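Local coordinates for manganese-containing pseudocatalase (Thermus thermophilus, PDB 2V8T), which probably works as a catalase, breaking down hydrogen peroxide to water and oxygen at a centre of two manganese ions in each subunit, at residues 42-46 with 150-155; 73-77 with 177-181; 190-195 with 247-253. All blocks are in the same frame, centred on the assembly; numbering follows the deposited sequence.

Interaction 1 of 3, residues 42-46 with 150-155. With MN (manganese (II) ion), chain D.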
loop_
_atom_site.group_PDB
_atom_site.type_symbol
_atom_site.label_atom_id
_atom_site.label_comp_id
_atom_site.label_asym_id
_atom_site.label_seq_id
_atom_site.Cartn_x
_atom_site.Cartn_y
_atom_site.Cartn_z
ATOM N N ASN A 42 5.908 18.030 2.798
ATOM C CA ASN A 42 7.237 18.069 3.368
ATOM C C ASN A 42 7.455 19.378 4.157
ATOM O O ASN A 42 7.876 19.360 5.300
ATOM C CB ASN A 42 8.326 17.952 2.263
ATOM C CG ASN A 42 8.659 16.491 2.021
ATOM O OD1 ASN A 42 9.473 15.946 2.735
ATOM N ND2 ASN A 42 8.010 15.858 1.050
ATOM N N TYR A 43 7.197 20.501 3.470
ATOM C CA TYR A 43 7.523 21.784 4.138
ATOM C C TYR A 43 6.542 22.058 5.252
ATOM O O TYR A 43 6.920 22.648 6.287
ATOM C CB TYR A 43 7.563 22.894 3.115
ATOM C CG TYR A 43 8.425 22.599 1.924
ATOM C CD1 TYR A 43 9.500 21.691 1.927
ATOM C CD2 TYR A 43 8.146 23.227 0.711
ATOM C CE1 TYR A 43 10.179 21.373 0.777
ATOM C CE2 TYR A 43 8.844 22.955 -0.452
ATOM C CZ TYR A 43 9.869 21.993 -0.411
ATOM O OH TYR A 43 10.558 21.636 -1.531
ATOM N N MET A 44 5.290 21.655 5.094
ATOM C CA MET A 44 4.310 21.875 6.143
ATOM C C MET A 44 4.740 21.147 7.403
ATOM O O MET A 44 4.812 21.733 8.494
ATOM C CB MET A 44 2.943 21.436 5.697
ATOM C CG MET A 44 1.860 21.903 6.517
ATOM S SD MET A 44 1.653 23.697 6.612
ATOM C CE MET A 44 1.160 23.982 5.262
ATOM N N TYR A 45 4.994 19.821 7.305
ATOM C CA TYR A 45 5.373 19.073 8.500
ATOM C C TYR A 45 6.714 19.515 9.041
ATOM O O TYR A 45 6.891 19.594 10.258
ATOM C CB TYR A 45 5.288 17.571 8.261
ATOM C CG TYR A 45 3.866 17.089 8.371
ATOM C CD1 TYR A 45 3.356 16.587 9.556
ATOM C CD2 TYR A 45 2.966 17.191 7.328
ATOM C CE1 TYR A 45 2.053 16.230 9.681
ATOM C CE2 TYR A 45 1.621 16.843 7.424
ATOM C CZ TYR A 45 1.193 16.346 8.649
ATOM O OH TYR A 45 -0.132 15.945 8.792
ATOM N N GLN A 46 7.703 19.805 8.165
ATOM C CA GLN A 46 8.953 20.327 8.693
ATOM C C GLN A 46 8.708 21.602 9.494
ATOM O O GLN A 46 9.324 21.847 10.533
ATOM C CB GLN A 46 9.961 20.609 7.568
ATOM C CG GLN A 46 10.513 19.325 6.961
ATOM C CD GLN A 46 11.261 19.618 5.684
ATOM O OE1 GLN A 46 11.581 20.774 5.420
ATOM N NE2 GLN A 46 11.556 18.606 4.885
ATOM N N HIS A 150 17.533 17.555 1.635
ATOM C CA HIS A 150 16.411 16.867 1.039
ATOM C C HIS A 150 15.550 17.820 0.212
ATOM O O HIS A 150 15.125 17.461 -0.892
ATOM C CB HIS A 150 15.535 16.276 2.188
ATOM C CG HIS A 150 14.227 15.765 1.703
ATOM N ND1 HIS A 150 13.111 16.580 1.627
ATOM C CD2 HIS A 150 13.833 14.589 1.167
ATOM C CE1 HIS A 150 12.117 15.867 1.073
ATOM N NE2 HIS A 150 12.516 14.649 0.785
ATOM N N ASN A 151 15.256 19.000 0.749
ATOM C CA ASN A 151 14.337 19.918 0.072
ATOM C C ASN A 151 14.921 20.472 -1.232
ATOM O O ASN A 151 14.203 20.671 -2.210
ATOM C CB ASN A 151 13.978 21.075 0.969
ATOM C CG ASN A 151 13.179 20.627 2.205
ATOM O OD1 ASN A 151 12.694 19.490 2.282
ATOM N ND2 ASN A 151 13.020 21.557 3.150
ATOM N N PHE A 152 16.226 20.706 -1.237
ATOM C CA PHE A 152 16.905 21.133 -2.483
ATOM C C PHE A 152 16.724 20.059 -3.553
ATOM O O PHE A 152 16.326 20.328 -4.684
ATOM C CB PHE A 152 18.375 21.400 -2.145
ATOM C CG PHE A 152 19.185 21.862 -3.334
ATOM C CD1 PHE A 152 19.228 23.193 -3.702
ATOM C CD2 PHE A 152 19.901 20.953 -4.090
ATOM C CE1 PHE A 152 19.980 23.619 -4.787
ATOM C CE2 PHE A 152 20.656 21.370 -5.183
ATOM C CZ PHE A 152 20.702 22.701 -5.506
ATOM N N PHE A 153 17.036 18.800 -3.162
ATOM C CA PHE A 153 16.803 17.653 -4.066
ATOM C C PHE A 153 15.342 17.581 -4.513
ATOM O O PHE A 153 15.046 17.395 -5.687
ATOM C CB PHE A 153 17.237 16.365 -3.367
ATOM C CG PHE A 153 16.740 15.147 -4.081
ATOM C CD1 PHE A 153 17.267 14.776 -5.323
ATOM C CD2 PHE A 153 15.687 14.413 -3.587
ATOM C CE1 PHE A 153 16.719 13.728 -6.044
ATOM C CE2 PHE A 153 15.188 13.319 -4.322
ATOM C CZ PHE A 153 15.715 13.012 -5.573
ATOM N N LEU A 154 14.410 17.714 -3.549
ATOM C CA LEU A 154 12.988 17.569 -3.853
ATOM C C LEU A 154 12.593 18.565 -4.932
ATOM O O LEU A 154 11.839 18.239 -5.855
ATOM C CB LEU A 154 12.107 17.826 -2.646
ATOM C CG LEU A 154 10.854 17.018 -2.355
ATOM C CD1 LEU A 154 10.010 17.789 -1.266
ATOM C CD2 LEU A 154 10.148 16.456 -3.577
ATOM N N GLU A 155 13.024 19.830 -4.820
ATOM C CA GLU A 155 12.658 20.801 -5.800
ATOM C C GLU A 155 13.180 20.485 -7.181
ATOM O O GLU A 155 12.481 20.695 -8.177
ATOM C CB GLU A 155 13.068 22.238 -5.380
ATOM C CG GLU A 155 12.260 22.767 -4.209
ATOM C CD GLU A 155 10.828 23.182 -4.518
ATOM O OE1 GLU A 155 10.503 23.575 -5.659
ATOM O OE2 GLU A 155 9.995 23.261 -3.558
HETATM MN MN MN D . 8.386 24.261 -4.687
HETATM O O HOH W 1 6.829 22.819 -5.186
#

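Interaction 2 of 3, residues 73-77 with 177-181. With MN (manganese (II) ion), chain C.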
loop_
_atom_site.group_PDB
_atom_site.type_symbol
_atom_site.label_atom_id
_atom_site.label_comp_id
_atom_site.label_asym_id
_atom_site.label_seq_id
_atom_site.Cartn_x
_atom_site.Cartn_y
_atom_site.Cartn_z
ATOM N N HIS A 73 -0.057 25.906 -4.958
ATOM C CA HIS A 73 0.361 25.075 -6.078
ATOM C C HIS A 73 -0.468 23.805 -6.199
ATOM O O HIS A 73 -0.786 23.414 -7.328
ATOM C CB HIS A 73 1.841 24.764 -6.018
ATOM C CG HIS A 73 2.705 25.944 -6.142
ATOM N ND1 HIS A 73 4.081 25.825 -6.221
ATOM C CD2 HIS A 73 2.380 27.278 -6.202
ATOM C CE1 HIS A 73 4.543 27.072 -6.299
ATOM N NE2 HIS A 73 3.545 27.967 -6.294
ATOM N N ILE A 74 -0.831 23.136 -5.099
ATOM C CA ILE A 74 -1.770 22.024 -5.262
ATOM C C ILE A 74 -3.051 22.542 -5.882
ATOM O O ILE A 74 -3.675 21.882 -6.721
ATOM C CB ILE A 74 -2.012 21.168 -3.986
ATOM C CG1 ILE A 74 -2.649 21.903 -2.830
ATOM C CG2 ILE A 74 -0.726 20.474 -3.562
ATOM C CD1 ILE A 74 -3.272 20.958 -1.780
ATOM N N GLU A 75 -3.483 23.744 -5.471
ATOM C CA GLU A 75 -4.697 24.355 -6.025
ATOM C C GLU A 75 -4.560 24.568 -7.532
ATOM O O GLU A 75 -5.464 24.278 -8.311
ATOM C CB GLU A 75 -4.937 25.674 -5.270
ATOM C CG GLU A 75 -6.196 26.367 -5.701
ATOM C CD GLU A 75 -6.391 27.744 -5.057
ATOM O OE1 GLU A 75 -5.371 28.313 -4.517
ATOM O OE2 GLU A 75 -7.540 28.233 -5.122
ATOM N N LEU A 76 -3.404 25.127 -7.943
ATOM C CA LEU A 76 -3.191 25.447 -9.362
ATOM C C LEU A 76 -3.132 24.174 -10.232
ATOM O O LEU A 76 -3.670 24.136 -11.332
ATOM C CB LEU A 76 -1.922 26.273 -9.497
ATOM C CG LEU A 76 -1.626 26.814 -10.902
ATOM C CD1 LEU A 76 -2.702 27.859 -11.280
ATOM C CD2 LEU A 76 -0.254 27.437 -10.944
ATOM N N VAL A 77 -2.412 23.142 -9.726
ATOM C CA VAL A 77 -2.333 21.900 -10.497
ATOM C C VAL A 77 -3.711 21.227 -10.555
ATOM O O VAL A 77 -4.104 20.740 -11.635
ATOM C CB VAL A 77 -1.244 20.967 -9.942
ATOM C CG1 VAL A 77 -1.196 19.697 -10.804
ATOM C CG2 VAL A 77 0.122 21.664 -9.983
ATOM N N MET A 177 0.592 26.484 -16.656
ATOM C CA MET A 177 0.819 26.080 -15.282
ATOM C C MET A 177 2.255 25.619 -15.095
ATOM O O MET A 177 2.920 25.975 -14.101
ATOM C CB MET A 177 -0.193 25.012 -14.868
ATOM C CG MET A 177 0.061 24.421 -13.492
ATOM S SD MET A 177 1.261 23.078 -13.419
ATOM C CE MET A 177 0.311 21.773 -14.237
ATOM N N ILE A 178 2.740 24.768 -16.004
ATOM C CA ILE A 178 4.062 24.194 -15.812
ATOM C C ILE A 178 5.120 25.271 -15.966
ATOM O O ILE A 178 6.082 25.340 -15.211
ATOM C CB ILE A 178 4.310 22.993 -16.720
ATOM C CG1 ILE A 178 3.407 21.835 -16.334
ATOM C CG2 ILE A 178 5.804 22.647 -16.686
ATOM C CD1 ILE A 178 3.353 20.706 -17.344
ATOM N N GLY A 179 4.973 26.141 -16.993
ATOM C CA GLY A 179 5.952 27.206 -17.127
ATOM C C GLY A 179 6.055 28.054 -15.857
ATOM O O GLY A 179 7.154 28.427 -15.432
ATOM N N TYR A 180 4.914 28.372 -15.282
ATOM C CA TYR A 180 4.899 29.173 -14.051
ATOM C C TYR A 180 5.583 28.418 -12.909
ATOM O O TYR A 180 6.423 28.977 -12.183
ATOM C CB TYR A 180 3.468 29.571 -13.689
ATOM C CG TYR A 180 3.416 30.477 -12.494
ATOM C CD1 TYR A 180 3.877 31.779 -12.585
ATOM C CD2 TYR A 180 2.932 30.068 -11.271
ATOM C CE1 TYR A 180 3.855 32.664 -11.509
ATOM C CE2 TYR A 180 2.942 30.978 -10.169
ATOM C CZ TYR A 180 3.386 32.267 -10.337
ATOM O OH TYR A 180 3.383 33.117 -9.216
ATOM N N LEU A 181 5.212 27.150 -12.727
ATOM C CA LEU A 181 5.767 26.391 -11.611
ATOM C C LEU A 181 7.218 25.986 -11.817
ATOM O O LEU A 181 7.918 25.740 -10.828
ATOM C CB LEU A 181 4.865 25.230 -11.256
ATOM C CG LEU A 181 3.469 25.637 -10.729
ATOM C CD1 LEU A 181 2.705 24.412 -10.237
ATOM C CD2 LEU A 181 3.546 26.694 -9.611
HETATM MN MN MN C . 5.357 24.035 -5.995
HETATM O O HOH W 1 6.829 22.819 -5.186
HETATM O O HOH W 2 6.178 24.186 -8.067
#

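Interaction 3 of 3, residues 190-195 with 247-253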
loop_
_atom_site.group_PDB
_atom_site.type_symbol
_atom_site.label_atom_id
_atom_site.label_comp_id
_atom_site.label_asym_id
_atom_site.label_seq_id
_atom_site.Cartn_x
_atom_site.Cartn_y
_atom_site.Cartn_z
ATOM N N ALA A 190 16.610 27.659 -5.428
ATOM C CA ALA A 190 17.612 28.693 -5.131
ATOM C C ALA A 190 17.583 29.068 -3.653
ATOM O O ALA A 190 18.641 29.304 -3.053
ATOM C CB ALA A 190 17.347 29.931 -6.016
ATOM N N ALA A 191 16.386 29.178 -3.064
ATOM C CA ALA A 191 16.260 29.595 -1.690
ATOM C C ALA A 191 16.847 28.530 -0.752
ATOM O O ALA A 191 17.590 28.843 0.178
ATOM C CB ALA A 191 14.796 29.878 -1.336
ATOM N N TYR A 192 16.500 27.259 -0.988
ATOM C CA TYR A 192 17.089 26.201 -0.177
ATOM C C TYR A 192 18.593 26.084 -0.400
ATOM O O TYR A 192 19.352 25.806 0.539
ATOM C CB TYR A 192 16.377 24.864 -0.426
ATOM C CG TYR A 192 14.933 24.863 0.050
ATOM C CD1 TYR A 192 14.568 25.385 1.282
ATOM C CD2 TYR A 192 13.916 24.339 -0.746
ATOM C CE1 TYR A 192 13.250 25.341 1.722
ATOM C CE2 TYR A 192 12.598 24.307 -0.315
ATOM C CZ TYR A 192 12.263 24.802 0.932
ATOM O OH TYR A 192 10.983 24.816 1.417
ATOM N N GLY A 193 19.035 26.342 -1.636
ATOM C CA GLY A 193 20.458 26.342 -1.894
ATOM C C GLY A 193 21.185 27.468 -1.136
ATOM O O GLY A 193 22.261 27.244 -0.567
ATOM N N LYS A 194 20.591 28.663 -1.134
ATOM C CA LYS A 194 21.149 29.777 -0.343
ATOM C C LYS A 194 21.141 29.464 1.137
ATOM O O LYS A 194 22.093 29.807 1.854
ATOM C CB LYS A 194 20.363 31.071 -0.661
ATOM C CG LYS A 194 20.674 31.644 -2.034
ATOM C CD LYS A 194 19.749 32.822 -2.379
ATOM C CE LYS A 194 19.944 33.370 -3.777
ATOM N NZ LYS A 194 21.243 34.112 -3.884
ATOM N N ALA A 195 20.086 28.816 1.632
ATOM C CA ALA A 195 20.052 28.445 3.028
ATOM C C ALA A 195 21.203 27.461 3.354
ATOM O O ALA A 195 21.898 27.615 4.356
ATOM C CB ALA A 195 18.705 27.806 3.365
ATOM N N ILE A 247 18.046 35.382 4.018
ATOM C CA ILE A 247 18.510 34.285 3.169
ATOM C C ILE A 247 18.234 34.600 1.714
ATOM O O ILE A 247 19.063 34.329 0.833
ATOM C CB ILE A 247 17.866 32.942 3.593
ATOM C CG1 ILE A 247 18.261 32.559 5.009
ATOM C CG2 ILE A 247 18.204 31.845 2.579
ATOM C CD1 ILE A 247 17.393 31.434 5.598
ATOM N N TRP A 248 17.013 35.084 1.414
ATOM C CA TRP A 248 16.612 35.399 0.052
ATOM C C TRP A 248 17.137 36.784 -0.345
ATOM O O TRP A 248 16.455 37.805 -0.174
ATOM C CB TRP A 248 15.096 35.293 -0.134
ATOM C CG TRP A 248 14.677 35.399 -1.553
ATOM C CD1 TRP A 248 13.977 36.424 -2.130
ATOM C CD2 TRP A 248 14.980 34.487 -2.585
ATOM N NE1 TRP A 248 13.792 36.178 -3.462
ATOM C CE2 TRP A 248 14.407 34.990 -3.783
ATOM C CE3 TRP A 248 15.719 33.276 -2.652
ATOM C CZ2 TRP A 248 14.564 34.362 -5.001
ATOM C CZ3 TRP A 248 15.895 32.673 -3.888
ATOM C CH2 TRP A 248 15.313 33.201 -5.057
ATOM N N LYS A 249 18.383 36.777 -0.773
ATOM C CA LYS A 249 19.147 37.958 -1.139
ATOM C C LYS A 249 20.231 37.515 -2.083
ATOM O O LYS A 249 20.504 36.313 -2.234
ATOM C CB LYS A 249 19.738 38.657 0.100
ATOM C CG LYS A 249 20.773 37.850 0.814
ATOM C CD LYS A 249 21.384 38.553 1.993
ATOM C CE LYS A 249 22.602 37.807 2.583
ATOM N NZ LYS A 249 22.430 36.311 3.034
ATOM N N GLY A 250 20.914 38.466 -2.706
ATOM C CA GLY A 250 21.955 38.133 -3.639
ATOM C C GLY A 250 21.434 37.682 -4.968
ATOM O O GLY A 250 20.319 37.939 -5.384
ATOM N N ALA A 251 22.289 36.970 -5.688
ATOM C CA ALA A 251 22.072 36.734 -7.106
ATOM C C ALA A 251 21.095 35.619 -7.355
ATOM O O ALA A 251 21.107 34.563 -6.710
ATOM C CB ALA A 251 23.412 36.360 -7.777
ATOM N N SER A 252 20.285 35.800 -8.390
ATOM C CA SER A 252 19.446 34.731 -8.929
ATOM C C SER A 252 20.321 33.755 -9.704
ATOM O O SER A 252 21.112 34.203 -10.567
ATOM C CB SER A 252 18.460 35.327 -9.914
ATOM O OG SER A 252 17.775 34.297 -10.641
ATOM N N PRO A 253 20.138 32.447 -9.559
ATOM C CA PRO A 253 20.837 31.500 -10.462
ATOM C C PRO A 253 20.450 31.675 -11.926
ATOM O O PRO A 253 21.233 31.301 -12.811
ATOM C CB PRO A 253 20.418 30.128 -9.898
ATOM C CG PRO A 253 20.065 30.412 -8.476
ATOM C CD PRO A 253 19.406 31.742 -8.479
#

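Interaction 1 of 3, residues 42-46 with 150-155
The side chains of Q46 and N151 come from opposite directions and their amides pair nearly coplanar, the planes 11° apart. N151 ND2 gives a nearly straight hydrogen bond to Q46 OE1 (2.8 Å). Q46 NE2 returns one to N151 OD1 (3.0 Å). Each donor lies in the carbonyl plane, on a lone pair, in a reciprocal pair of amide hydrogen bonds. In one of its two conformers, H150 ND1 also donates to N151 OD1. The Y43 ring runs past N151 in the opposite direction, its plane 66° from the amide, and Y43 CE1 comes to 3.4 Å from N151 CG. The first torsion of Y43 (chi1 -51°) places CG beside the backbone N, from where the ring extends to E155. Y43 OH donates to E155 OE2 (2.7 Å) on the anti side of the carboxylate. With an alanine in place of N151, Q46 OE1 would probably lose its amide donor and Q46 NE2 one of its two acceptors, the other being F139 O. Both E155 oxygens bind manganese, together with E70 and H188. Antiparallel helices 36-49 and 144-166 of the ferritin-like bundle meet here, and the second-shell Y43 hydroxyl is likely to help fix the rotation of the metal-binding carboxylate.

Interaction 2 of 3, residues 73-77 with 177-181
H73 and L181 touch directly beside the metal. L181 CD2 sits over the centre of the imidazole, 3.4 Å from the H73 ring centroid and 5° off the ring normal. This is a CH-pi contact made over the face. The same ring binds manganese through ND1 at 2.2 Å. E36 and E70 also bind this ion, as do two waters. One of those waters is shared with the second manganese. H73 CG lies anti to its carbonyl carbon and beside the backbone N (chi1 -64°), which sets ND1 toward the manganese. NE2, the other ring nitrogen, makes a weak hydrogen bond to E69.

The other branch of L181 faces V77, with L181 CD1 3.8 Å from V77 CG2. L76 slides past L181 in the opposite direction and brings its CD2 to 4.1 Å from L181 CD2. L181 is therefore in contact with the H73 face, V77 and L76.

The two segments belong to helices 57-85 and 172-200, which run antiparallel here, their local axes 159° apart. Both helices supply metal ligands in the four-helix bundle of the ferritin-like fold, and this contact lies close to the centre of the chain.

Further along, M177 closes the apolar layer. Its CG lies 3.9 Å from L76 CG. Its chain bends at chi2 and chi3, and M177 SD turns to V77 CG2, also at 3.9 Å. Y180 adds its ring carbon CD2 beside L76 CD2. The phenol end of Y180 is held elsewhere, by a hydrogen bond between OH and Q9, and its ring meets Y224 edge-to-face. E36 of helix 36-49, also a manganese ligand, packs on both V77 and L181.

Interaction 3 of 3, residues 190-195 with 247-253
A190 and A191 meet the six-membered part of the W248 indole. A191 CB lies 3.8 Å from W248 CE3, while A190 CB comes in at the ring edge, 3.8 Å from W248 CZ3. The indole CG stands anti to the backbone N, which swings the ring across to the helix. W248 NE1 bonds to R231 O, outside the two segments. A190 CB also touches the P253 ring, 3.7 Å from P253 CD. At the other end I247 CG2 rests against the helix backbone, 3.7 Å from A195 N, with A195 CB close by. The small alanines let the loop lie close to helix 172-200. Beyond them K194 runs outward with its aliphatic chain beside I247 O and the indole. Its last torsion bends (chi4 -71°), and NZ turns into the curve of the loop. K194 NZ donates to K249 O (2.8 Å) and A251 O (2.9 Å). Neither bond lies in its carbonyl plane; the donor is tilted 18° from the first and 34° from the second. One ammonium group thus bonds the two carbonyls flanking G250, and ties the loop to the helix by side-chain-to-backbone bonds.

Interactions 1 and 2 lie on the four helices 36-49, 57-85, 144-166 and 172-200, and their segments alternate along the chain. Their centres are about 17 Å apart. They do not touch, but each includes one manganese, and one water belongs to both. Interaction 3 comes later in the chain and attaches the loop 247-253 to helix 172-200, which interaction 2 also uses. Its centre is about 16 Å from that of interaction 1 and about 21 Å from that of interaction 2. Y192 bridges interactions 1 and 3 by packing on Y43, N151 and E155. Helix 172-200 therefore connects the metal centre with the outer loop.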